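Local coordinates for putative type VI secretion protein (Escherichia coli, PDB 6SK0), which forms the trimeric VgrG spike at the tip of the type VI secretion system, which loads and inhibits a phospholipase effector, at the interface of chains A and B. Coordinates in Å, arbitrary orientation; residue numbers count along the deposited sequence, not the author numbering. Chains: chain A/B, Putative type VI secretion protein.

Contact 1: the interface of chains A and B. Residues chain A 671-673; chain B 594, 680-682.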
loop_
_atom_site.group_PDB
_atom_site.type_symbol
_atom_site.label_atom_id
_atom_site.label_comp_id
_atom_site.label_asym_id
_atom_site.label_seq_id
_atom_site.Cartn_x
_atom_site.Cartn_y
_atom_site.Cartn_z
ATOM N N ALA A 671 4.337 14.303 1.911
ATOM C CA ALA A 671 5.585 14.042 1.225
ATOM C C ALA A 671 6.564 15.144 1.578
ATOM O O ALA A 671 6.211 16.325 1.552
ATOM C CB ALA A 671 5.385 13.962 -0.287
ATOM N N GLU A 672 7.784 14.754 1.926
ATOM C CA GLU A 672 8.813 15.743 2.196
ATOM C C GLU A 672 9.158 16.524 0.939
ATOM O O GLU A 672 9.389 17.735 0.997
ATOM C CB GLU A 672 10.048 15.063 2.775
ATOM C CG GLU A 672 11.134 16.019 3.197
ATOM C CD GLU A 672 10.704 16.921 4.333
ATOM O OE1 GLU A 672 9.877 16.491 5.159
ATOM O OE2 GLU A 672 11.193 18.063 4.403
ATOM N N GLY A 673 9.172 15.858 -0.207
ATOM C CA GLY A 673 9.435 16.536 -1.454
ATOM C C GLY A 673 8.165 16.954 -2.157
ATOM O O GLY A 673 7.485 17.883 -1.721
ATOM N N MET B 594 6.050 14.029 10.235
ATOM C CA MET B 594 5.181 14.482 9.160
ATOM C C MET B 594 3.819 14.901 9.680
ATOM O O MET B 594 3.180 15.782 9.107
ATOM C CB MET B 594 5.037 13.393 8.106
ATOM C CG MET B 594 6.303 13.176 7.346
ATOM S SD MET B 594 7.081 14.683 6.797
ATOM C CE MET B 594 7.485 14.180 5.139
ATOM N N ARG B 680 5.832 19.109 1.243
ATOM C CA ARG B 680 6.545 19.997 2.149
ATOM C C ARG B 680 7.543 20.889 1.427
ATOM O O ARG B 680 7.722 22.044 1.815
ATOM C CB ARG B 680 7.246 19.189 3.235
ATOM C CG ARG B 680 6.284 18.472 4.152
ATOM C CD ARG B 680 6.981 17.933 5.357
ATOM N NE ARG B 680 7.411 19.005 6.241
ATOM C CZ ARG B 680 8.334 18.871 7.183
ATOM N NH1 ARG B 680 8.932 17.707 7.364
ATOM N NH2 ARG B 680 8.649 19.902 7.947
ATOM N N ASN B 681 8.179 20.400 0.391
ATOM C CA ASN B 681 9.258 21.207 -0.156
ATOM C C ASN B 681 9.175 21.440 -1.654
ATOM O O ASN B 681 9.520 22.525 -2.111
ATOM C CB ASN B 681 10.603 20.565 0.188
ATOM C CG ASN B 681 10.919 20.652 1.655
ATOM O OD1 ASN B 681 11.445 21.653 2.122
ATOM N ND2 ASN B 681 10.587 19.611 2.395
ATOM N N GLN B 682 8.739 20.453 -2.430
ATOM C CA GLN B 682 8.883 20.518 -3.876
ATOM C C GLN B 682 7.557 20.710 -4.596
ATOM O O GLN B 682 7.452 20.402 -5.784
ATOM C CB GLN B 682 9.601 19.272 -4.382
ATOM C CG GLN B 682 11.048 19.218 -3.943
ATOM C CD GLN B 682 11.597 17.812 -3.905
ATOM O OE1 GLN B 682 11.060 16.907 -4.535
ATOM N NE2 GLN B 682 12.672 17.620 -3.162
#
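A:Glu672 lies against B:Arg680 and B:Asn681 in a polar turn-to-loop contact that probably helps to register neighbouring chains. The tight part is the pincer at B:Asn681: its amide ND2 donates to the carbonyl O of A:Glu672 at 2.6 Å, nearly straight (167° at H) and within the amide plane. The same ND2 meets the carboxylate oxygen OE2 of A:Glu672 at 2.6 Å from above the carboxylate plane, a more bent bond. With CG of A:Glu672 anti to the backbone N (chi1 -175°) and the chain bent at chi2, the carboxylate folds back toward this amide. Its other oxygen, OE1, offers the syn lone pair to NH1 of B:Arg680 at 2.7 Å; in this salt bridge the carboxylate and guanidinium planes stand 86° apart. Backbone bonds flank the group: B:Arg680 N to A:Ala671 O at 2.8 Å and B:Gln682 N to A:Gly673 O at 2.9 Å. The looser margin is at B:Met594, whose methyl CE rests 3.6 Å from A:Glu672 CA and which loses little surface; at the opposite edge B:Gln682 also hides little. The site lies in the turn after strand 667-671 of chain A, against the loop between strands 675-679 and 684-688 of chain B, with B:Met594 reaching in from helix 578-600.

Contact 2: the interface of chains A and B. Residues chain A 729, 736, 738, 743; chain B 729, 734-736.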
loop_
_atom_site.group_PDB
_atom_site.type_symbol
_atom_site.label_atom_id
_atom_site.label_comp_id
_atom_site.label_asym_id
_atom_site.label_seq_id
_atom_site.Cartn_x
_atom_site.Cartn_y
_atom_site.Cartn_z
ATOM N N LEU A 729 -6.575 40.252 -16.132
ATOM C CA LEU A 729 -7.317 39.390 -17.034
ATOM C C LEU A 729 -6.918 39.763 -18.446
ATOM O O LEU A 729 -7.036 40.925 -18.831
ATOM C CB LEU A 729 -8.819 39.549 -16.851
ATOM C CG LEU A 729 -9.318 39.721 -15.430
ATOM C CD1 LEU A 729 -10.740 40.178 -15.515
ATOM C CD2 LEU A 729 -9.210 38.428 -14.661
ATOM N N ILE A 736 -7.697 43.542 -18.652
ATOM C CA ILE A 736 -8.174 44.327 -17.530
ATOM C C ILE A 736 -7.167 44.148 -16.412
ATOM O O ILE A 736 -6.883 43.018 -16.002
ATOM C CB ILE A 736 -9.576 43.901 -17.081
ATOM C CG1 ILE A 736 -10.573 44.114 -18.215
ATOM C CG2 ILE A 736 -9.979 44.670 -15.852
ATOM C CD1 ILE A 736 -11.945 43.667 -17.891
ATOM N N LEU A 738 -6.092 45.380 -12.533
ATOM C CA LEU A 738 -6.324 46.031 -11.255
ATOM C C LEU A 738 -4.985 46.058 -10.539
ATOM O O LEU A 738 -4.461 45.007 -10.160
ATOM C CB LEU A 738 -7.370 45.284 -10.437
ATOM C CG LEU A 738 -8.849 45.479 -10.741
ATOM C CD1 LEU A 738 -9.204 44.892 -12.076
ATOM C CD2 LEU A 738 -9.695 44.852 -9.645
ATOM N N ILE A 743 -7.846 50.879 -12.117
ATOM C CA ILE A 743 -8.381 49.885 -13.028
ATOM C C ILE A 743 -8.034 50.326 -14.435
ATOM O O ILE A 743 -8.316 51.464 -14.820
ATOM C CB ILE A 743 -9.899 49.714 -12.866
ATOM C CG1 ILE A 743 -10.248 49.409 -11.416
ATOM C CG2 ILE A 743 -10.401 48.637 -13.791
ATOM C CD1 ILE A 743 -11.717 49.275 -11.161
ATOM N N LEU B 729 -13.666 40.817 -8.445
ATOM C CA LEU B 729 -12.229 40.881 -8.651
ATOM C C LEU B 729 -11.716 42.075 -7.874
ATOM O O LEU B 729 -12.190 43.190 -8.080
ATOM C CB LEU B 729 -11.879 41.018 -10.125
ATOM C CG LEU B 729 -12.722 40.223 -11.102
ATOM C CD1 LEU B 729 -12.425 40.753 -12.470
ATOM C CD2 LEU B 729 -12.405 38.751 -11.012
ATOM N N ALA B 734 -8.929 48.642 -5.620
ATOM C CA ALA B 734 -9.746 48.546 -6.815
ATOM C C ALA B 734 -10.546 47.252 -6.804
ATOM O O ALA B 734 -10.113 46.230 -6.272
ATOM C CB ALA B 734 -8.875 48.612 -8.064
ATOM N N TYR B 735 -11.732 47.301 -7.396
ATOM C CA TYR B 735 -12.522 46.094 -7.526
ATOM C C TYR B 735 -13.435 46.191 -8.733
ATOM O O TYR B 735 -13.812 47.279 -9.170
ATOM C CB TYR B 735 -13.345 45.808 -6.268
ATOM C CG TYR B 735 -14.437 46.806 -6.038
ATOM C CD1 TYR B 735 -14.199 47.954 -5.310
ATOM C CD2 TYR B 735 -15.704 46.610 -6.563
ATOM C CE1 TYR B 735 -15.188 48.874 -5.102
ATOM C CE2 TYR B 735 -16.699 47.529 -6.362
ATOM C CZ TYR B 735 -16.434 48.659 -5.629
ATOM O OH TYR B 735 -17.423 49.582 -5.422
ATOM N N ILE B 736 -13.782 45.030 -9.263
ATOM C CA ILE B 736 -14.844 44.879 -10.240
ATOM C C ILE B 736 -15.833 43.888 -9.660
ATOM O O ILE B 736 -15.460 42.761 -9.318
ATOM C CB ILE B 736 -14.318 44.403 -11.597
ATOM C CG1 ILE B 736 -13.345 45.429 -12.169
ATOM C CG2 ILE B 736 -15.465 44.162 -12.539
ATOM C CD1 ILE B 736 -12.735 45.020 -13.452
#
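This is an apolar core interface between copies of the spike protein, where leucine and isoleucine side chains from two chains interlock and help hold the trimer together. A:Leu729 and B:Leu729 meet end-on through their CD1 methyls, 3.5 Å apart. A:Ile736 and B:Ile736 meet asymmetrically, the beta-branch methyl CG2 of the first against the terminal CD1 of the second at 3.7 Å. Because CG1 of B:Ile736 is anti to the carbonyl carbon (chi1 -62°) and chi2 is extended, CD1 reaches across to the neighbouring chain, where it also touches A:Leu738 CD1 at 3.8 Å. A:Leu738 divides its branches: CD1 takes B:Ile736, while CD2 lies over the chain B backbone, 3.7 Å from B:Tyr735 CA and 3.4 Å from the carbonyl O of B:Leu729. Beside it, A:Ile743 sets CG1 against the B:Ala734 methyl CB at 3.7 Å and its CD1 near the carbonyl O of B:Tyr735. B:Tyr735 takes part through its backbone, its ring extending away from the chain A side chains. The patch draws on strands 726-731, 734-739 and 742-746 of chain A and the first two of these in chain B, close to the C-terminal end of the modelled beta-helical spike.

Contact 3: the interface of chains A and B. Residues chain A 567, 572-574; chain B 532, 540-541, 545.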
loop_
_atom_site.group_PDB
_atom_site.type_symbol
_atom_site.label_atom_id
_atom_site.label_comp_id
_atom_site.label_asym_id
_atom_site.label_seq_id
_atom_site.Cartn_x
_atom_site.Cartn_y
_atom_site.Cartn_z
ATOM N N GLN A 567 4.269 -26.634 -7.211
ATOM C CA GLN A 567 5.440 -27.318 -7.752
ATOM C C GLN A 567 5.256 -28.804 -7.489
ATOM O O GLN A 567 5.794 -29.348 -6.521
ATOM C CB GLN A 567 6.738 -26.801 -7.139
ATOM C CG GLN A 567 7.956 -27.268 -7.888
ATOM C CD GLN A 567 9.235 -27.032 -7.137
ATOM O OE1 GLN A 567 9.622 -27.830 -6.293
ATOM N NE2 GLN A 567 9.910 -25.940 -7.447
ATOM N N GLY A 572 11.791 -29.615 -9.213
ATOM C CA GLY A 572 12.258 -28.270 -9.458
ATOM C C GLY A 572 13.027 -27.722 -8.274
ATOM O O GLY A 572 13.068 -28.302 -7.193
ATOM N N LYS A 573 13.651 -26.581 -8.516
ATOM C CA LYS A 573 14.439 -25.945 -7.479
ATOM C C LYS A 573 13.543 -25.445 -6.357
ATOM O O LYS A 573 12.372 -25.125 -6.557
ATOM C CB LYS A 573 15.253 -24.795 -8.056
ATOM C CG LYS A 573 16.309 -25.227 -9.045
ATOM C CD LYS A 573 16.971 -26.516 -8.612
ATOM C CE LYS A 573 18.147 -26.846 -9.500
ATOM N NZ LYS A 573 19.178 -25.780 -9.428
ATOM N N MET A 574 14.115 -25.394 -5.159
ATOM C CA MET A 574 13.398 -24.867 -4.009
ATOM C C MET A 574 12.991 -23.414 -4.230
ATOM O O MET A 574 11.905 -22.997 -3.821
ATOM C CB MET A 574 14.270 -25.031 -2.768
ATOM C CG MET A 574 14.001 -24.089 -1.630
ATOM S SD MET A 574 15.074 -24.457 -0.227
ATOM C CE MET A 574 15.003 -22.918 0.668
ATOM N N ASN B 532 19.190 -29.474 0.523
ATOM C CA ASN B 532 18.040 -30.189 -0.007
ATOM C C ASN B 532 18.299 -30.634 -1.440
ATOM O O ASN B 532 18.667 -29.830 -2.297
ATOM C CB ASN B 532 16.800 -29.306 0.085
ATOM C CG ASN B 532 16.650 -28.673 1.453
ATOM O OD1 ASN B 532 16.749 -29.350 2.467
ATOM N ND2 ASN B 532 16.427 -27.371 1.486
ATOM N N ARG B 540 18.760 -29.068 -4.965
ATOM C CA ARG B 540 17.632 -28.288 -5.439
ATOM C C ARG B 540 17.357 -27.069 -4.576
ATOM O O ARG B 540 16.422 -26.322 -4.870
ATOM C CB ARG B 540 16.373 -29.161 -5.531
ATOM C CG ARG B 540 15.990 -29.873 -4.267
ATOM C CD ARG B 540 14.706 -30.651 -4.462
ATOM N NE ARG B 540 13.597 -29.790 -4.847
ATOM C CZ ARG B 540 12.786 -29.185 -3.990
ATOM N NH1 ARG B 540 12.953 -29.349 -2.688
ATOM N NH2 ARG B 540 11.806 -28.417 -4.432
ATOM N N GLY B 541 18.153 -26.835 -3.544
ATOM C CA GLY B 541 17.959 -25.680 -2.700
ATOM C C GLY B 541 18.652 -25.801 -1.366
ATOM O O GLY B 541 18.851 -26.903 -0.857
ATOM N N GLU B 545 12.717 -25.697 3.515
ATOM C CA GLU B 545 11.596 -25.689 2.593
ATOM C C GLU B 545 10.424 -26.411 3.232
ATOM O O GLU B 545 10.537 -27.580 3.611
ATOM C CB GLU B 545 11.959 -26.334 1.258
ATOM C CG GLU B 545 10.834 -26.270 0.251
ATOM C CD GLU B 545 11.024 -27.225 -0.907
ATOM O OE1 GLU B 545 11.461 -28.367 -0.678
ATOM O OE2 GLU B 545 10.731 -26.835 -2.050
#
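The backbone N of A:Met574 donates to the carbonyl O of B:Arg540 almost linearly (176° at H, 2.5 Å), tying a loop of chain A to strand 539-541 of chain B. From that same residue the B:Arg540 side chain turns back across the interface. A chi1 of 55° tucks its CG over the main chain, and the bend at chi3 brings NE to the carbonyl O of A:Gly572 at 2.8 Å. NH2 adds weak bonds to that oxygen and to the amide oxygen OE1 of A:Gln567, whose amide plane stands 84° from the guanidinium. Within chain B, B:Glu545 takes the guanidinium end-on: NH1 forms a salt bridge to OE1 at 2.7 Å and NH2 bonds OE2 at 3.1 Å, both close to the guanidinium plane. This paired grip should limit rotation of the group and keep NE directed at chain A. On the other side A:Gln567 is itself positioned by NE2, which donates to A:Lys573 O at 2.7 Å. The extended A:Met574 side chain runs antiparallel alongside B:Glu545, and CB of A:Met574 is 3.7 Å from B:Gly541 CA. A:Lys573 lies alongside the B:Arg540 backbone through its aliphatic part. The bonds joining these neighbouring copies of the spike thus run to backbone and amide oxygens, while the charge pair within chain B positions the guanidinium. Further along its side chain, the thioether SD of A:Met574 is 3.6 Å from the amide ND2 of B:Asn532.

The three contacts share no residue and are spread along one elongated A-B interface: contact 1 is about 35 Å from contact 2 and about 45 Å from contact 3, while contacts 2 and 3 are about 76 Å apart, measured between the centres of their C-alpha atoms. Contact 3 uses strands and loops earlier in the chain, contact 1 joins the middle of the strand series to helix 578-600, and contact 2 lies near the modelled C-terminal end. Polar links in contacts 1 and 3 and apolar packing in contact 2 thus join the copies over much of the length of the trimeric spike.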